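Local coordinates for protein A49R (Vaccinia virus, PDB 4D5T), which inhibits host NF-kappa-B activation by interacting with BTRC, which diminishes ubiquitination of the inhibitor NFKBIA and retains p65 in the cytoplasm, at residues I16-V20 / P49-F53; L32-V37 / I126-K132; K86-F90 / D100-L105. Where two conformers were deposited one is given. Residues are numbered along the deposited sequence.

Contact 1 of 3, residues I16-V20 / P49-F53; sequences ISQLV and PFISF
Two alpha-helical segments of a Bcl-2-like helical bundle, 16-20 and 49-53, run nearly antiparallel, their N-to-C directions 152° apart (signed crossing angle -152°) and their axes 8.7 Å from each other. Ile16 lies opposite Phe53 (CA-CA 6.0 Å) and Val20 opposite Pro49 (CA-CA 5.2 Å). Ile16, Pro49 and Val20 carry most of the 323 Å² buried, without any hydrogen bond across. Pro49 starts the second segment with its ring facing the first helix: its CB is 3.8 Å from Val20 CG2 and 3.8 Å from Leu19 CD2. Val20 (chi1 t) also brings CG2 within 3.5 Å of Pro49 O and 3.7 Å of Phe50 N. Ile16 (chi1 t, chi2 p) sets CD1 3.6 Å from Ser52 OG, while its CG2 meets the edge of the Phe53 ring at CD1, 4.0 Å away. Around this apolar seam, helix 132-150 packs against Val20 through Ile135 and Ile139, and helix 29-40 covers Phe50 through Leu32 and Ile36.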
loop_
_atom_site.group_PDB
_atom_site.type_symbol
_atom_site.label_atom_id
_atom_site.label_comp_id
_atom_site.label_asym_id
_atom_site.label_seq_id
_atom_site.Cartn_x
_atom_site.Cartn_y
_atom_site.Cartn_z
ATOM N N ILE A 16 -6.285 -6.306 12.280
ATOM C CA ILE A 16 -4.951 -5.924 11.782
ATOM C C ILE A 16 -4.679 -4.420 12.028
ATOM O O ILE A 16 -3.561 -4.027 12.368
ATOM C CB ILE A 16 -4.698 -6.337 10.352
ATOM C CG1 ILE A 16 -3.187 -6.350 10.056
ATOM C CG2 ILE A 16 -5.425 -5.476 9.370
ATOM C CD1 ILE A 16 -2.417 -7.429 10.805
ATOM N N SER A 17 -5.711 -3.592 11.916
ATOM C CA SER A 17 -5.540 -2.148 12.218
ATOM C C SER A 17 -5.206 -1.916 13.705
ATOM O O SER A 17 -4.324 -1.100 14.010
ATOM C CB SER A 17 -6.755 -1.301 11.780
ATOM O OG SER A 17 -7.953 -1.691 12.410
ATOM N N GLN A 18 -5.811 -2.685 14.581
ATOM C CA GLN A 18 -5.434 -2.709 15.998
ATOM C C GLN A 18 -3.985 -3.167 16.223
ATOM O O GLN A 18 -3.290 -2.614 17.070
ATOM C CB GLN A 18 -6.346 -3.624 16.833
ATOM C CG GLN A 18 -7.686 -3.075 17.211
ATOM C CD GLN A 18 -7.658 -1.752 18.031
ATOM O OE1 GLN A 18 -6.651 -1.365 18.655
ATOM N NE2 GLN A 18 -8.773 -1.011 17.962
ATOM N N LEU A 19 -3.543 -4.163 15.472
ATOM C CA LEU A 19 -2.126 -4.629 15.569
ATOM C C LEU A 19 -1.140 -3.568 15.088
ATOM O O LEU A 19 -0.114 -3.343 15.720
ATOM C CB LEU A 19 -1.925 -5.928 14.812
ATOM C CG LEU A 19 -0.562 -6.592 15.065
ATOM C CD1 LEU A 19 -0.415 -6.982 16.534
ATOM C CD2 LEU A 19 -0.359 -7.814 14.186
ATOM N N VAL A 20 -1.497 -2.851 14.019
ATOM C CA VAL A 20 -0.665 -1.757 13.553
ATOM C C VAL A 20 -0.463 -0.696 14.621
ATOM O O VAL A 20 0.670 -0.337 14.918
ATOM C CB VAL A 20 -1.242 -1.080 12.278
ATOM C CG1 VAL A 20 -0.445 0.165 11.952
ATOM C CG2 VAL A 20 -1.193 -2.070 11.126
ATOM N N PRO A 49 2.915 -5.584 10.578
ATOM C CA PRO A 49 1.489 -5.453 10.532
ATOM C C PRO A 49 0.957 -4.427 9.546
ATOM O O PRO A 49 -0.143 -4.619 9.016
ATOM C CB PRO A 49 1.101 -5.032 11.965
ATOM C CG PRO A 49 2.290 -5.189 12.767
ATOM C CD PRO A 49 3.509 -5.334 11.897
ATOM N N PHE A 50 1.714 -3.351 9.284
ATOM C CA PHE A 50 1.294 -2.447 8.276
ATOM C C PHE A 50 1.271 -3.084 6.871
ATOM O O PHE A 50 0.377 -2.771 6.048
ATOM C CB PHE A 50 2.132 -1.139 8.267
ATOM C CG PHE A 50 1.598 -0.103 7.305
ATOM C CD1 PHE A 50 0.381 0.476 7.505
ATOM C CD2 PHE A 50 2.355 0.360 6.257
ATOM C CE1 PHE A 50 -0.123 1.491 6.640
ATOM C CE2 PHE A 50 1.877 1.299 5.382
ATOM C CZ PHE A 50 0.663 1.920 5.589
ATOM N N ILE A 51 2.242 -3.927 6.589
ATOM C CA ILE A 51 2.274 -4.667 5.293
ATOM C C ILE A 51 1.133 -5.726 5.236
ATOM O O ILE A 51 0.438 -5.826 4.237
ATOM C CB ILE A 51 3.652 -5.307 5.073
ATOM C CG1 ILE A 51 4.787 -4.283 5.079
ATOM C CG2 ILE A 51 3.698 -6.094 3.782
ATOM C CD1 ILE A 51 4.610 -3.028 4.275
ATOM N N SER A 52 0.855 -6.418 6.348
ATOM C CA SER A 52 -0.365 -7.231 6.406
ATOM C C SER A 52 -1.660 -6.448 6.156
ATOM O O SER A 52 -2.532 -6.903 5.377
ATOM C CB SER A 52 -0.406 -8.029 7.723
ATOM O OG SER A 52 -1.551 -8.860 7.668
ATOM N N PHE A 53 -1.763 -5.258 6.725
ATOM C CA PHE A 53 -2.884 -4.315 6.437
ATOM C C PHE A 53 -2.957 -4.030 4.956
ATOM O O PHE A 53 -4.031 -4.193 4.330
ATOM C CB PHE A 53 -2.767 -3.041 7.280
ATOM C CG PHE A 53 -3.760 -1.957 6.918
ATOM C CD1 PHE A 53 -5.033 -1.972 7.462
ATOM C CD2 PHE A 53 -3.385 -0.929 6.118
ATOM C CE1 PHE A 53 -5.959 -1.014 7.116
ATOM C CE2 PHE A 53 -4.305 0.130 5.856
ATOM C CZ PHE A 53 -5.581 0.040 6.338
#

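Contact 2 of 3, residues L32-V37 / I126-K132. With SO4 (sulfate ion), chain I.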
loop_
_atom_site.group_PDB
_atom_site.type_symbol
_atom_site.label_atom_id
_atom_site.label_comp_id
_atom_site.label_asym_id
_atom_site.label_seq_id
_atom_site.Cartn_x
_atom_site.Cartn_y
_atom_site.Cartn_z
ATOM N N LEU A 32 10.516 0.159 8.063
ATOM C CA LEU A 32 9.167 0.325 7.540
ATOM C C LEU A 32 9.187 0.665 6.057
ATOM O O LEU A 32 8.496 0.032 5.242
ATOM C CB LEU A 32 8.411 1.400 8.339
ATOM C CG LEU A 32 7.046 1.806 7.801
ATOM C CD1 LEU A 32 6.061 0.667 7.865
ATOM C CD2 LEU A 32 6.541 2.991 8.603
ATOM N N ASN A 33 10.037 1.605 5.691
ATOM C CA ASN A 33 10.137 2.014 4.286
ATOM C C ASN A 33 10.679 0.932 3.365
ATOM O O ASN A 33 10.180 0.759 2.250
ATOM C CB ASN A 33 10.958 3.284 4.143
ATOM C CG ASN A 33 10.248 4.504 4.732
ATOM O OD1 ASN A 33 9.029 4.477 5.008
ATOM N ND2 ASN A 33 11.009 5.526 5.017
ATOM N N LYS A 34 11.687 0.187 3.797
ATOM C CA LYS A 34 12.134 -1.020 2.993
ATOM C C LYS A 34 11.001 -2.008 2.824
ATOM O O LYS A 34 10.826 -2.560 1.783
ATOM C CB LYS A 34 13.443 -1.735 3.487
ATOM N N ASP A 35 10.210 -2.243 3.891
ATOM C CA ASP A 35 9.053 -3.162 3.825
ATOM C C ASP A 35 7.991 -2.668 2.858
ATOM O O ASP A 35 7.406 -3.442 2.106
ATOM C CB ASP A 35 8.443 -3.359 5.226
ATOM C CG ASP A 35 9.303 -4.233 6.164
ATOM O OD1 ASP A 35 10.194 -4.988 5.659
ATOM O OD2 ASP A 35 9.016 -4.212 7.387
ATOM N N ILE A 36 7.754 -1.352 2.826
ATOM C CA ILE A 36 6.828 -0.769 1.845
ATOM C C ILE A 36 7.314 -1.010 0.421
ATOM O O ILE A 36 6.530 -1.451 -0.433
ATOM C CB ILE A 36 6.571 0.736 2.169
ATOM C CG1 ILE A 36 5.769 0.832 3.464
ATOM C CG2 ILE A 36 5.811 1.388 1.026
ATOM C CD1 ILE A 36 5.651 2.230 4.027
ATOM N N VAL A 37 8.601 -0.755 0.164
ATOM C CA VAL A 37 9.201 -1.003 -1.161
ATOM C C VAL A 37 9.001 -2.487 -1.549
ATOM O O VAL A 37 8.554 -2.819 -2.659
ATOM C CB VAL A 37 10.692 -0.624 -1.229
ATOM C CG1 VAL A 37 11.309 -1.070 -2.582
ATOM C CG2 VAL A 37 10.847 0.879 -1.083
ATOM N N ILE A 126 11.165 6.237 -1.955
ATOM C CA ILE A 126 10.433 5.767 -0.786
ATOM C C ILE A 126 11.341 5.771 0.467
ATOM O O ILE A 126 10.837 5.984 1.580
ATOM C CB ILE A 126 9.769 4.409 -1.042
ATOM C CG1 ILE A 126 8.716 4.603 -2.184
ATOM C CG2 ILE A 126 9.218 3.772 0.235
ATOM C CD1 ILE A 126 7.793 3.490 -2.470
ATOM N N ALA A 127 12.630 5.524 0.281
ATOM C CA ALA A 127 13.548 5.527 1.416
ATOM C C ALA A 127 13.544 6.844 2.195
ATOM O O ALA A 127 13.841 6.842 3.368
ATOM C CB ALA A 127 14.946 5.162 0.967
ATOM N N ASP A 128 13.148 7.957 1.570
ATOM C CA ASP A 128 13.176 9.232 2.232
ATOM C C ASP A 128 11.852 9.662 2.906
ATOM O O ASP A 128 11.762 10.767 3.464
ATOM C CB ASP A 128 13.663 10.307 1.239
ATOM C CG ASP A 128 15.153 10.231 0.991
ATOM O OD1 ASP A 128 15.902 9.536 1.734
ATOM O OD2 ASP A 128 15.591 10.867 0.013
ATOM N N ILE A 129 10.820 8.835 2.849
ATOM C CA ILE A 129 9.507 9.213 3.440
ATOM C C ILE A 129 9.475 8.997 4.938
ATOM O O ILE A 129 10.341 8.338 5.541
ATOM C CB ILE A 129 8.310 8.524 2.726
ATOM C CG1 ILE A 129 8.161 7.019 3.116
ATOM C CG2 ILE A 129 8.358 8.775 1.221
ATOM C CD1 ILE A 129 6.920 6.342 2.554
ATOM N N ASP A 130 8.483 9.598 5.559
ATOM C CA ASP A 130 8.307 9.500 7.006
ATOM C C ASP A 130 6.830 9.568 7.341
ATOM O O ASP A 130 6.273 10.608 7.639
ATOM C CB ASP A 130 9.071 10.615 7.667
ATOM C CG ASP A 130 8.903 10.619 9.178
ATOM O OD1 ASP A 130 8.412 9.560 9.768
ATOM O OD2 ASP A 130 9.279 11.741 9.665
ATOM N N ILE A 131 6.185 8.445 7.327
ATOM C CA ILE A 131 4.727 8.377 7.444
ATOM C C ILE A 131 4.196 7.781 8.746
ATOM O O ILE A 131 3.000 7.449 8.844
ATOM C CB ILE A 131 4.075 7.665 6.214
ATOM C CG1 ILE A 131 4.486 6.173 6.046
ATOM C CG2 ILE A 131 4.370 8.435 4.926
ATOM C CD1 ILE A 131 3.646 5.411 5.019
ATOM N N LYS A 132 5.052 7.456 9.692
ATOM C CA LYS A 132 4.594 6.812 10.916
ATOM C C LYS A 132 3.450 7.645 11.630
ATOM O O LYS A 132 2.493 7.057 12.108
ATOM C CB LYS A 132 5.774 6.510 11.892
ATOM C CG LYS A 132 6.609 5.296 11.466
ATOM C CD LYS A 132 7.889 5.038 12.293
ATOM C CE LYS A 132 7.619 4.489 13.649
ATOM N NZ LYS A 132 8.919 4.052 14.239
HETATM S S SO4 I . 12.024 6.112 13.915
HETATM O O1 SO4 I . 12.914 5.021 13.430
HETATM O O2 SO4 I . 12.077 6.322 15.368
HETATM O O3 SO4 I . 10.688 5.788 13.486
HETATM O O4 SO4 I . 12.436 7.371 13.268
HETATM O O HOH W 1 7.874 6.167 6.892
HETATM O O HOH W 2 14.407 4.872 4.829
#
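A single amide, that of Asn33, ties a helix to a segment that is mostly irregular: ND2 donates to Ile129 O at 2.9 Å (N-H...O angle 149°), and OD1 accepts from water 1 at 2.8 Å. The same water accepts from Ile131 N at 2.9 Å, so the carboxamide reads a carbonyl and, through water, an amide of the loop joining helix 112-126 to helix 132-150. Upstream, a type I beta turn from Ile126 to Ile129, closed by Ile129 N to Ile126 O at 3.1 Å, swings the chain past Asn33. Water 2 donates to Ala127 O at 2.5 Å and is only weakly held by Asn33 ND2 at 3.5 Å. Apolar contacts flank the amide: Val37 CG2 meets Ile126 CG2 at 3.6 Å, Ile36 CD1 meets Ile131 CD1 at 3.9 Å, and Leu32 CD2 touches Lys132 CG at 3.7 Å. Lys132 NZ donates to O3 of a sulfate at 2.6 Å, an ion probably taken from the crystallisation liquor, which also binds Asn29 N. With Asn29 ND2 sharing Ile129 O, the chemistry implies that two asparagines of helix 29-40 meet polar backbone of the loop, directly or through water, beside the packing of Ile126 and Ile131 on that helix.

Contact 3 of 3, residues K86-F90 / D100-L105; sequences KFMSF and DAIITL
Phe90 forms the apolar centre where segment 86-90, continuing from helix 76-87, packs on helix 95-109 in the Bcl-2-like fold. Residues 88-90 keep helical phi/psi without regular helical bonding; Ser89 N to Lys86 O and Phe90 N to Phe87 O are both 3.0 Å. The Phe90 ring (chi1 m) receives Ile102 CG1 at its edge, 3.7 Å from CE1, and Leu105 CD1 likewise, 4.2 Å from CE2; Ala101 CB lies 4.2 Å from CZ. Regular helix spans 100-105. Ala101 permits the tightest backbone approach, with its CA 4.9 Å from Lys86 CA and its CB 3.4 Å from Lys86 O. Farther out, Lys86 (chi1 and chi2 m, chi3 and chi4 t) reaches across helix 95-109, its CE 3.6 Å from Thr104 OG1, which itself donates to Asp100 O at 2.8 Å. At the polar edge, Asp100 (chi1 t) closes a salt bridge, Lys86 NZ to Asp100 OD2 at 2.7 Å.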
loop_
_atom_site.group_PDB
_atom_site.type_symbol
_atom_site.label_atom_id
_atom_site.label_comp_id
_atom_site.label_asym_id
_atom_site.label_seq_id
_atom_site.Cartn_x
_atom_site.Cartn_y
_atom_site.Cartn_z
ATOM N N LYS A 86 0.842 10.308 -7.522
ATOM C CA LYS A 86 0.579 9.485 -6.325
ATOM C C LYS A 86 1.682 9.679 -5.254
ATOM O O LYS A 86 1.397 9.738 -4.061
ATOM C CB LYS A 86 0.527 8.027 -6.668
ATOM C CG LYS A 86 -0.631 7.564 -7.569
ATOM C CD LYS A 86 -2.002 7.907 -7.078
ATOM C CE LYS A 86 -3.051 7.225 -7.925
ATOM N NZ LYS A 86 -4.408 7.579 -7.450
ATOM N N PHE A 87 2.919 9.872 -5.717
ATOM C CA PHE A 87 4.064 10.066 -4.783
ATOM C C PHE A 87 3.900 11.169 -3.842
ATOM O O PHE A 87 4.250 11.010 -2.663
ATOM C CB PHE A 87 5.399 10.237 -5.481
ATOM C CG PHE A 87 6.514 9.579 -4.724
ATOM C CD1 PHE A 87 7.032 10.289 -3.655
ATOM C CD2 PHE A 87 6.904 8.326 -4.922
ATOM C CE1 PHE A 87 8.026 9.769 -2.884
ATOM C CE2 PHE A 87 7.886 7.761 -4.126
ATOM C CZ PHE A 87 8.433 8.484 -3.099
ATOM N N MET A 88 3.291 12.264 -4.280
ATOM C CA MET A 88 3.166 13.383 -3.399
ATOM C C MET A 88 2.344 13.058 -2.122
ATOM O O MET A 88 2.521 13.748 -1.151
ATOM C CB MET A 88 2.596 14.617 -4.104
ATOM C CG MET A 88 3.419 15.136 -5.285
ATOM S SD MET A 88 5.215 15.208 -5.058
ATOM C CE MET A 88 5.899 15.267 -6.699
ATOM N N SER A 89 1.479 12.025 -2.151
ATOM C CA SER A 89 0.670 11.645 -0.966
ATOM C C SER A 89 1.591 11.321 0.197
ATOM O O SER A 89 1.247 11.536 1.340
ATOM C CB SER A 89 -0.296 10.450 -1.229
ATOM O OG SER A 89 -1.215 10.712 -2.303
ATOM N N PHE A 90 2.770 10.810 -0.097
ATOM C CA PHE A 90 3.718 10.421 0.981
ATOM C C PHE A 90 4.179 11.608 1.782
ATOM O O PHE A 90 4.659 11.470 2.940
ATOM C CB PHE A 90 4.941 9.700 0.453
ATOM C CG PHE A 90 4.673 8.387 -0.148
ATOM C CD1 PHE A 90 4.004 7.409 0.552
ATOM C CD2 PHE A 90 5.037 8.141 -1.453
ATOM C CE1 PHE A 90 3.741 6.197 -0.012
ATOM C CE2 PHE A 90 4.784 6.923 -2.030
ATOM C CZ PHE A 90 4.136 5.924 -1.302
ATOM N N ASP A 100 -3.639 4.335 -1.094
ATOM C CA ASP A 100 -3.916 4.325 -2.555
ATOM C C ASP A 100 -2.637 4.437 -3.384
ATOM O O ASP A 100 -2.480 3.721 -4.399
ATOM C CB ASP A 100 -4.891 5.498 -2.873
ATOM C CG ASP A 100 -5.219 5.622 -4.371
ATOM O OD1 ASP A 100 -5.837 4.723 -4.926
ATOM O OD2 ASP A 100 -4.803 6.593 -4.985
ATOM N N ALA A 101 -1.705 5.326 -2.987
ATOM C CA ALA A 101 -0.475 5.466 -3.686
ATOM C C ALA A 101 0.329 4.183 -3.685
ATOM O O ALA A 101 0.816 3.760 -4.755
ATOM C CB ALA A 101 0.371 6.625 -3.127
ATOM N N ILE A 102 0.480 3.543 -2.522
ATOM C CA ILE A 102 1.232 2.330 -2.422
ATOM C C ILE A 102 0.635 1.211 -3.296
ATOM O O ILE A 102 1.373 0.545 -3.992
ATOM C CB ILE A 102 1.338 1.868 -0.940
ATOM C CG1 ILE A 102 2.260 2.845 -0.160
ATOM C CG2 ILE A 102 1.926 0.509 -0.831
ATOM C CD1 ILE A 102 2.098 2.776 1.351
ATOM N N ILE A 103 -0.682 1.050 -3.237
ATOM C CA ILE A 103 -1.350 0.016 -4.011
ATOM C C ILE A 103 -1.263 0.305 -5.490
ATOM O O ILE A 103 -0.982 -0.602 -6.283
ATOM C CB ILE A 103 -2.785 -0.126 -3.518
ATOM C CG1 ILE A 103 -2.719 -0.877 -2.182
ATOM C CG2 ILE A 103 -3.646 -0.822 -4.547
ATOM C CD1 ILE A 103 -4.048 -0.980 -1.509
ATOM N N THR A 104 -1.394 1.573 -5.869
ATOM C CA THR A 104 -1.235 1.959 -7.295
ATOM C C THR A 104 0.182 1.649 -7.797
ATOM O O THR A 104 0.360 1.096 -8.914
ATOM C CB THR A 104 -1.521 3.454 -7.504
ATOM O OG1 THR A 104 -2.893 3.712 -7.191
ATOM C CG2 THR A 104 -1.289 3.837 -8.976
ATOM N N LEU A 105 1.186 1.946 -6.986
ATOM C CA LEU A 105 2.562 1.663 -7.354
ATOM C C LEU A 105 2.746 0.139 -7.526
ATOM O O LEU A 105 3.489 -0.320 -8.411
ATOM C CB LEU A 105 3.580 2.258 -6.349
ATOM C CG LEU A 105 3.571 3.808 -6.389
ATOM C CD1 LEU A 105 4.433 4.365 -5.283
ATOM C CD2 LEU A 105 3.997 4.427 -7.665
HETATM O O HOH W 3 -2.829 8.848 -3.824
#

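Overall arrangement
The three contacts interlock within one Bcl-2-like helical domain. Contacts 1 and 2 alternate along the chain, whereas contact 3 follows contact 1 in sequence and lies between the two segments of contact 2. Their centres are about 15 Å (1 to 2), 12 Å (2 to 3) and 18 Å (1 to 3) apart, with contacts 1 and 3 on opposite sides of the chain's centre. Contact 2 touches both others: Ile36 CD1 is 4.1 Å from Phe50 CE2, and Ile129 CG2 is 3.6 Å from Phe90 CB. Ile102 CD1 gathers the three, 4.0 Å from Ile36 CG2 and 4.3 Å from Phe50 CE2. The sulfate, probably a crystallisation ion, is held by Lys132 of contact 2.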